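Local coordinates for protein carbamate kinase (Mycoplasma penetrans, PDB 4AXS) that probably acts as a carbamate kinase, passing the phosphoryl group of carbamoyl phosphate to ADP to make ATP, at residues I49-I54 and S116-K121; N34-G37 and Q42-E45; V66-G71 and V128-T133. One frame throughout, in Å; residues are numbered along the deposited sequence.

Interaction 1 (I49-I54 and S116-K121); sequences IPAAKI and SNELKK
Two successive torsions in the side chain of Glu118 carry it against the methyl of Ala51 and the backbone of Ala52: chi1 of -64° sets CG beside its own backbone N, and chi2 of -55° bends the chain so that the carboxylate folds along the neighbouring helix instead of pointing straight at it. The bend puts the methylene CG foremost. It lies 3.3 Å from the backbone N of Ala52 and 3.6 Å from the CB of Ala51. Beyond it, the carboxylate runs alongside Ala52, with OE1 3.7 Å from the CB of that residue. These touches are van der Waals in kind, and no hydrogen bond crosses between the segments. Two alanines offer little more than backbone and methyl groups, so the helices come close, the CA atoms of Ala52 and Glu118 being 5.4 Å apart. Helices 48-59 and 96-121 pack on each other in the alpha/beta architecture of the amino acid kinase fold, where they also cover strands 64-68 and 128-130. Ile54 leans away from residues 116-121, packing on Ile115 of the same helix and on Val64 and Val66, while Ser116 and Leu119 lie on Val128. The alanine side of the pairing continues one turn further, where Glu118 and Leu119 also touch Ala55. On its own helix Glu118 has a cationic neighbour three residues on, although the NZ of Lys121 is 3.9 Å from OE2 of Glu118, a long salt bridge. At that distance the lysine may offset only part of the carboxylate's charge; the contact is partly buried. Helix 96-121 also meets the second subunit: OD1 of Asn117 accepts a hydrogen bond from the backbone N of Tyr223 of that subunit.

Interaction 2 (N34-G37 and Q42-E45); sequences NALG and QQKE. With SO4 (sulfate ion), chain C.
Gln43 rests on the carbonyl oxygen of Leu36 from its first side-chain atom onward. Its CB lies 3.1 Å from Leu36 O, and CG follows at 3.3 Å, also within van der Waals range of Leu36 CB. With CG anti to the backbone N (chi1 -172°) and the chain extended beyond it, CD stands 4.1 Å from Leu36 O, and NE2 ends 3.6 Å from Leu36 CB. The other arm of the amide, OE1, is hydrogen-bonded to ND1 of His110 on helix 96-121. Behind CB, the CA of Gln43 makes a CA-H...O contact of 3.1 Å with the same Leu36 O, bent to 129° at the hydrogen. Gln42 adds its OE1, 3.4 Å from the CA of Gly37, whose phi of 94° would jam a CB against the carbonyl O of Leu36. The loop links strand 27-31 to helix 40-46, consistent with the glycine-rich phosphate-binding loop of amino acid kinases; in it, ND2 of Asn34 donates to a sulfate ion that Thr252 OG1 also binds. The segments meet through carbon-oxygen and other van der Waals contacts, and the directional bond on the Gln43 amide comes from His110.

Interaction 3 (V66-G71 and V128-T133); sequences VGHGNG and VLYFLT. With SO4 (sulfate ion), chain B.
His68 and Tyr130 belong to strands 64-68 and 128-130, which are not neighbours: strand 205-207 runs between them, and the two rings meet beyond it. Each ring presents its rim to the other, neither lying over a face. The ring centroids are 5.8 Å apart and the planes are turned by 33°. The bridge itself is a hydrogen bond of 2.7 Å between His68 NE2 and Tyr130 OH, in which either atom could be the donor. Alongside it, Tyr130 CE2 comes in at the edge of the imidazole, 3.5 Å from His68 NE2. His68 holds CG between its backbone N and carbonyl carbon (chi1 68°), which places ND1 beside the carbonyl of the next residue, Gly69. There His68 ND1 donates to Gly69 O at 2.9 Å, nearly straight at 170°, although it approaches from above the carbonyl plane. Bonds at both nitrogens therefore fix the rotation of the ring. Just beyond, Gly69 and Gly71 border a sulfate ion, to which Gly71 N gives a weak hydrogen bond; Gly33 N and Lys232 NZ bind it as well. Strand 205-207 pairs in parallel with 128-130 and is joined to 64-68 by the backbone bond of Val66 with Cys206, while helix 96-121 packs against both outer strands, Met111 on Val66, Ile115 on Val128 and Gln104 on Tyr130.

In the fold
The contacts lie at similar spacings, with centres about 15 Å apart for interactions 1 and 2 and for 1 and 3, and about 14 Å for 2 and 3. Interactions 1 and 3 alternate along the chain and interlock: Ile54 CD1 is 3.7 Å from Val66 CG2, and Ser116 OG is 3.5 Å from Val128 CG2. Both also reach the second subunit. Interaction 2 touches interaction 3 lightly, through Leu36 and Gly69. Asn34 in one loop and residues 69-71 at the start of helix 71-83 each border a sulfate. These ions probably come from the crystallisation liquor, but their positions are consistent with phosphate sites as in other amino acid kinases. Interaction 1 lies farther from them, where helices 48-59 and 96-121 cover the sheet.

Interaction 1 (I49-I54 and S116-K121)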
# COMPACT_ATOMS: atom_id res chain seq x y z
N ILE A 49 -5.52 16.36 -11.10
CA ILE A 49 -5.33 16.51 -12.56
C ILE A 49 -5.18 15.18 -13.31
O ILE A 49 -5.95 14.88 -14.22
CB ILE A 49 -4.14 17.44 -12.91
CG1 ILE A 49 -4.47 18.90 -12.60
CG2 ILE A 49 -3.77 17.30 -14.37
CD1 ILE A 49 -5.70 19.40 -13.34
N PRO A 50 -4.18 14.38 -12.93
CA PRO A 50 -4.04 13.07 -13.58
C PRO A 50 -5.32 12.24 -13.46
O PRO A 50 -5.73 11.57 -14.41
CB PRO A 50 -2.91 12.41 -12.78
CG PRO A 50 -2.17 13.56 -12.14
CD PRO A 50 -3.17 14.61 -11.88
N ALA A 51 -5.95 12.29 -12.29
CA ALA A 51 -7.12 11.46 -12.03
C ALA A 51 -8.26 11.80 -12.99
O ALA A 51 -8.81 10.91 -13.64
CB ALA A 51 -7.57 11.60 -10.57
N ALA A 52 -8.61 13.07 -13.07
CA ALA A 52 -9.63 13.50 -14.02
C ALA A 52 -9.30 13.01 -15.45
O ALA A 52 -10.18 12.50 -16.16
CB ALA A 52 -9.81 15.01 -13.98
N LYS A 53 -8.05 13.16 -15.87
CA LYS A 53 -7.63 12.63 -17.17
C LYS A 53 -7.84 11.11 -17.22
O LYS A 53 -8.34 10.59 -18.23
CB LYS A 53 -6.17 12.98 -17.50
CG LYS A 53 -5.76 14.43 -17.28
CD LYS A 53 -6.18 15.39 -18.39
CE LYS A 53 -5.26 16.63 -18.38
NZ LYS A 53 -5.84 17.86 -19.01
N ILE A 54 -7.47 10.40 -16.16
CA ILE A 54 -7.66 8.95 -16.14
C ILE A 54 -9.14 8.58 -16.20
O ILE A 54 -9.53 7.64 -16.89
CB ILE A 54 -7.00 8.28 -14.91
CG1 ILE A 54 -5.48 8.26 -15.06
CG2 ILE A 54 -7.51 6.86 -14.75
CD1 ILE A 54 -4.73 8.25 -13.77
N SER A 116 -10.89 7.52 -7.74
CA SER A 116 -12.22 7.07 -7.35
C SER A 116 -13.16 8.26 -7.46
O SER A 116 -14.21 8.19 -8.10
CB SER A 116 -12.21 6.54 -5.90
OG SER A 116 -11.84 5.16 -5.83
N ASN A 117 -12.76 9.37 -6.85
CA ASN A 117 -13.57 10.58 -6.85
C ASN A 117 -13.95 11.03 -8.26
O ASN A 117 -15.13 11.25 -8.55
CB ASN A 117 -12.86 11.70 -6.10
CG ASN A 117 -13.19 11.71 -4.63
OD1 ASN A 117 -13.96 10.87 -4.15
ND2 ASN A 117 -12.61 12.66 -3.89
N GLU A 118 -12.95 11.16 -9.14
CA GLU A 118 -13.20 11.59 -10.51
C GLU A 118 -14.15 10.66 -11.26
O GLU A 118 -15.05 11.11 -11.95
CB GLU A 118 -11.89 11.74 -11.30
CG GLU A 118 -10.96 12.82 -10.78
CD GLU A 118 -11.64 14.17 -10.69
OE1 GLU A 118 -12.54 14.43 -11.52
OE2 GLU A 118 -11.28 14.98 -9.80
N LEU A 119 -13.94 9.35 -11.12
CA LEU A 119 -14.82 8.38 -11.77
C LEU A 119 -16.28 8.56 -11.33
O LEU A 119 -17.20 8.30 -12.11
CB LEU A 119 -14.37 6.94 -11.49
CG LEU A 119 -13.08 6.50 -12.19
CD1 LEU A 119 -12.59 5.15 -11.69
CD2 LEU A 119 -13.24 6.50 -13.71
N LYS A 120 -16.49 9.02 -10.10
CA LYS A 120 -17.84 9.23 -9.58
C LYS A 120 -18.51 10.47 -10.17
O LYS A 120 -19.73 10.50 -10.35
CB LYS A 120 -17.85 9.28 -8.05
CG LYS A 120 -17.55 7.95 -7.38
CD LYS A 120 -17.20 8.11 -5.89
CE LYS A 120 -18.43 8.26 -4.99
NZ LYS A 120 -19.35 7.09 -5.12
N LYS A 121 -17.71 11.51 -10.46
CA LYS A 121 -18.25 12.72 -11.09
C LYS A 121 -18.94 12.36 -12.40
O LYS A 121 -19.91 13.00 -12.80
CB LYS A 121 -17.16 13.76 -11.36
CG LYS A 121 -16.41 14.18 -10.12
CD LYS A 121 -15.56 15.41 -10.35
CE LYS A 121 -14.87 15.80 -9.06
NZ LYS A 121 -14.36 17.19 -9.05

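Interaction 2 (N34-G37 and Q42-E45)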
# COMPACT_ATOMS: atom_id res chain seq x y z
N ASN A 34 7.77 14.05 -9.71
CA ASN A 34 7.81 15.51 -9.61
C ASN A 34 6.42 16.11 -9.83
O ASN A 34 6.12 17.21 -9.37
CB ASN A 34 8.81 16.13 -10.59
CG ASN A 34 10.19 15.51 -10.50
OD1 ASN A 34 10.67 15.14 -9.42
ND2 ASN A 34 10.86 15.40 -11.65
N ALA A 35 5.56 15.37 -10.53
CA ALA A 35 4.18 15.79 -10.73
C ALA A 35 3.31 15.62 -9.48
O ALA A 35 2.16 16.07 -9.45
CB ALA A 35 3.58 15.04 -11.90
N LEU A 36 3.84 14.97 -8.44
CA LEU A 36 3.06 14.80 -7.21
C LEU A 36 3.44 15.81 -6.12
O LEU A 36 2.78 15.91 -5.08
CB LEU A 36 3.13 13.35 -6.70
CG LEU A 36 2.50 12.27 -7.61
CD1 LEU A 36 2.97 10.88 -7.26
CD2 LEU A 36 0.97 12.33 -7.63
N GLY A 37 4.50 16.58 -6.37
CA GLY A 37 4.81 17.72 -5.52
C GLY A 37 5.79 17.52 -4.38
O GLY A 37 6.66 16.65 -4.42
N GLN A 42 -0.10 19.66 -1.06
CA GLN A 42 -0.23 19.90 -2.50
C GLN A 42 -0.32 18.62 -3.33
O GLN A 42 -0.93 18.62 -4.41
CB GLN A 42 0.91 20.80 -3.02
CG GLN A 42 2.28 20.15 -3.05
CD GLN A 42 3.36 21.06 -3.66
OE1 GLN A 42 3.75 20.89 -4.81
NE2 GLN A 42 3.84 22.03 -2.88
N GLN A 43 0.26 17.53 -2.83
CA GLN A 43 0.14 16.23 -3.47
C GLN A 43 -1.35 15.89 -3.60
O GLN A 43 -1.80 15.41 -4.65
CB GLN A 43 0.90 15.13 -2.70
CG GLN A 43 0.97 13.77 -3.43
CD GLN A 43 1.77 12.70 -2.69
OE1 GLN A 43 1.32 12.14 -1.68
NE2 GLN A 43 2.95 12.38 -3.21
N LYS A 44 -2.10 16.15 -2.53
CA LYS A 44 -3.55 15.99 -2.59
C LYS A 44 -4.16 16.86 -3.69
O LYS A 44 -5.06 16.43 -4.42
CB LYS A 44 -4.19 16.30 -1.23
CG LYS A 44 -5.36 15.39 -0.88
CD LYS A 44 -5.88 15.68 0.53
CE LYS A 44 -4.73 16.11 1.45
NZ LYS A 44 -5.08 16.10 2.91
N GLU A 45 -3.67 18.09 -3.82
CA GLU A 45 -4.02 18.94 -4.98
C GLU A 45 -3.59 18.45 -6.35
O GLU A 45 -4.40 18.26 -7.25
CB GLU A 45 -3.42 20.33 -4.81
CG GLU A 45 -4.43 21.42 -5.04
CD GLU A 45 -5.79 21.10 -4.42
OE1 GLU A 45 -5.90 21.16 -3.18
OE2 GLU A 45 -6.74 20.79 -5.17
S SO4 C . 9.47 14.08 -15.12
O1 SO4 C . 9.14 14.37 -16.52
O2 SO4 C . 9.18 15.29 -14.35
O3 SO4 C . 8.66 12.95 -14.67
O4 SO4 C . 10.89 13.73 -15.00

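Interaction 3 (V66-G71 and V128-T133)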
# COMPACT_ATOMS: atom_id res chain seq x y z
N VAL A 66 -2.87 2.18 -13.95
CA VAL A 66 -2.20 3.38 -13.45
C VAL A 66 -0.93 3.11 -12.64
O VAL A 66 -0.85 2.12 -11.90
CB VAL A 66 -3.16 4.27 -12.66
CG1 VAL A 66 -2.47 5.55 -12.25
CG2 VAL A 66 -4.39 4.57 -13.49
N GLY A 67 0.06 3.99 -12.80
CA GLY A 67 1.35 3.87 -12.13
C GLY A 67 1.93 5.24 -11.83
O GLY A 67 1.41 6.25 -12.29
N HIS A 68 3.01 5.28 -11.04
CA HIS A 68 3.58 6.55 -10.60
C HIS A 68 4.98 6.38 -10.05
O HIS A 68 5.34 5.31 -9.56
CB HIS A 68 2.70 7.19 -9.52
CG HIS A 68 2.70 6.43 -8.22
ND1 HIS A 68 3.66 6.61 -7.25
CD2 HIS A 68 1.85 5.49 -7.75
CE1 HIS A 68 3.41 5.81 -6.24
NE2 HIS A 68 2.32 5.12 -6.51
N GLY A 69 5.77 7.45 -10.12
CA GLY A 69 7.11 7.45 -9.56
C GLY A 69 7.06 7.95 -8.14
O GLY A 69 5.97 8.25 -7.62
N ASN A 70 8.22 8.05 -7.50
CA ASN A 70 8.27 8.42 -6.09
C ASN A 70 9.59 9.04 -5.63
O ASN A 70 9.89 9.05 -4.45
CB ASN A 70 7.97 7.20 -5.24
CG ASN A 70 9.16 6.27 -5.11
OD1 ASN A 70 10.05 6.25 -5.98
ND2 ASN A 70 9.19 5.50 -4.02
N GLY A 71 10.36 9.57 -6.58
CA GLY A 71 11.64 10.18 -6.26
C GLY A 71 11.56 11.11 -5.08
O GLY A 71 12.19 10.89 -4.05
N VAL A 128 -11.49 1.06 -8.08
CA VAL A 128 -10.09 1.47 -8.14
C VAL A 128 -9.29 0.77 -7.04
O VAL A 128 -9.67 0.81 -5.87
CB VAL A 128 -9.90 3.00 -8.00
CG1 VAL A 128 -8.50 3.38 -8.43
CG2 VAL A 128 -10.90 3.76 -8.86
N LEU A 129 -8.19 0.12 -7.44
CA LEU A 129 -7.33 -0.66 -6.54
C LEU A 129 -5.89 -0.11 -6.48
O LEU A 129 -5.40 0.43 -7.45
CB LEU A 129 -7.29 -2.11 -7.01
CG LEU A 129 -8.35 -3.11 -6.53
CD1 LEU A 129 -9.61 -2.40 -6.08
CD2 LEU A 129 -8.65 -4.14 -7.63
N TYR A 130 -5.23 -0.26 -5.33
CA TYR A 130 -3.81 0.06 -5.20
C TYR A 130 -3.08 -1.13 -4.62
O TYR A 130 -3.20 -1.41 -3.43
CB TYR A 130 -3.52 1.29 -4.33
CG TYR A 130 -2.07 1.75 -4.45
CD1 TYR A 130 -1.04 1.08 -3.77
CD2 TYR A 130 -1.72 2.80 -5.28
CE1 TYR A 130 0.28 1.47 -3.91
CE2 TYR A 130 -0.40 3.21 -5.43
CZ TYR A 130 0.60 2.54 -4.76
OH TYR A 130 1.90 2.96 -4.92
N PHE A 131 -2.32 -1.83 -5.45
CA PHE A 131 -1.50 -2.94 -4.99
C PHE A 131 -0.13 -2.47 -4.54
O PHE A 131 0.63 -1.90 -5.32
CB PHE A 131 -1.33 -3.99 -6.08
CG PHE A 131 -2.61 -4.49 -6.66
CD1 PHE A 131 -3.18 -3.85 -7.75
CD2 PHE A 131 -3.25 -5.59 -6.12
CE1 PHE A 131 -4.38 -4.30 -8.29
CE2 PHE A 131 -4.44 -6.05 -6.66
CZ PHE A 131 -5.00 -5.40 -7.75
N LEU A 132 0.20 -2.72 -3.28
CA LEU A 132 1.57 -2.57 -2.84
C LEU A 132 2.42 -3.43 -3.80
O LEU A 132 2.08 -4.58 -4.06
CB LEU A 132 1.67 -3.05 -1.39
CG LEU A 132 2.93 -2.78 -0.56
CD1 LEU A 132 3.71 -4.07 -0.38
CD2 LEU A 132 3.82 -1.69 -1.16
N THR A 133 3.51 -2.86 -4.33
CA THR A 133 4.28 -3.54 -5.38
C THR A 133 5.73 -3.91 -5.04
O THR A 133 6.56 -3.06 -4.71
CB THR A 133 4.29 -2.71 -6.69
OG1 THR A 133 2.94 -2.45 -7.11
CG2 THR A 133 5.06 -3.44 -7.82
S SO4 B . 10.44 9.81 -10.79
O1 SO4 B . 11.19 8.95 -9.88
O2 SO4 B . 9.09 9.91 -10.24
O3 SO4 B . 11.01 11.16 -10.89
O4 SO4 B . 10.44 9.26 -12.15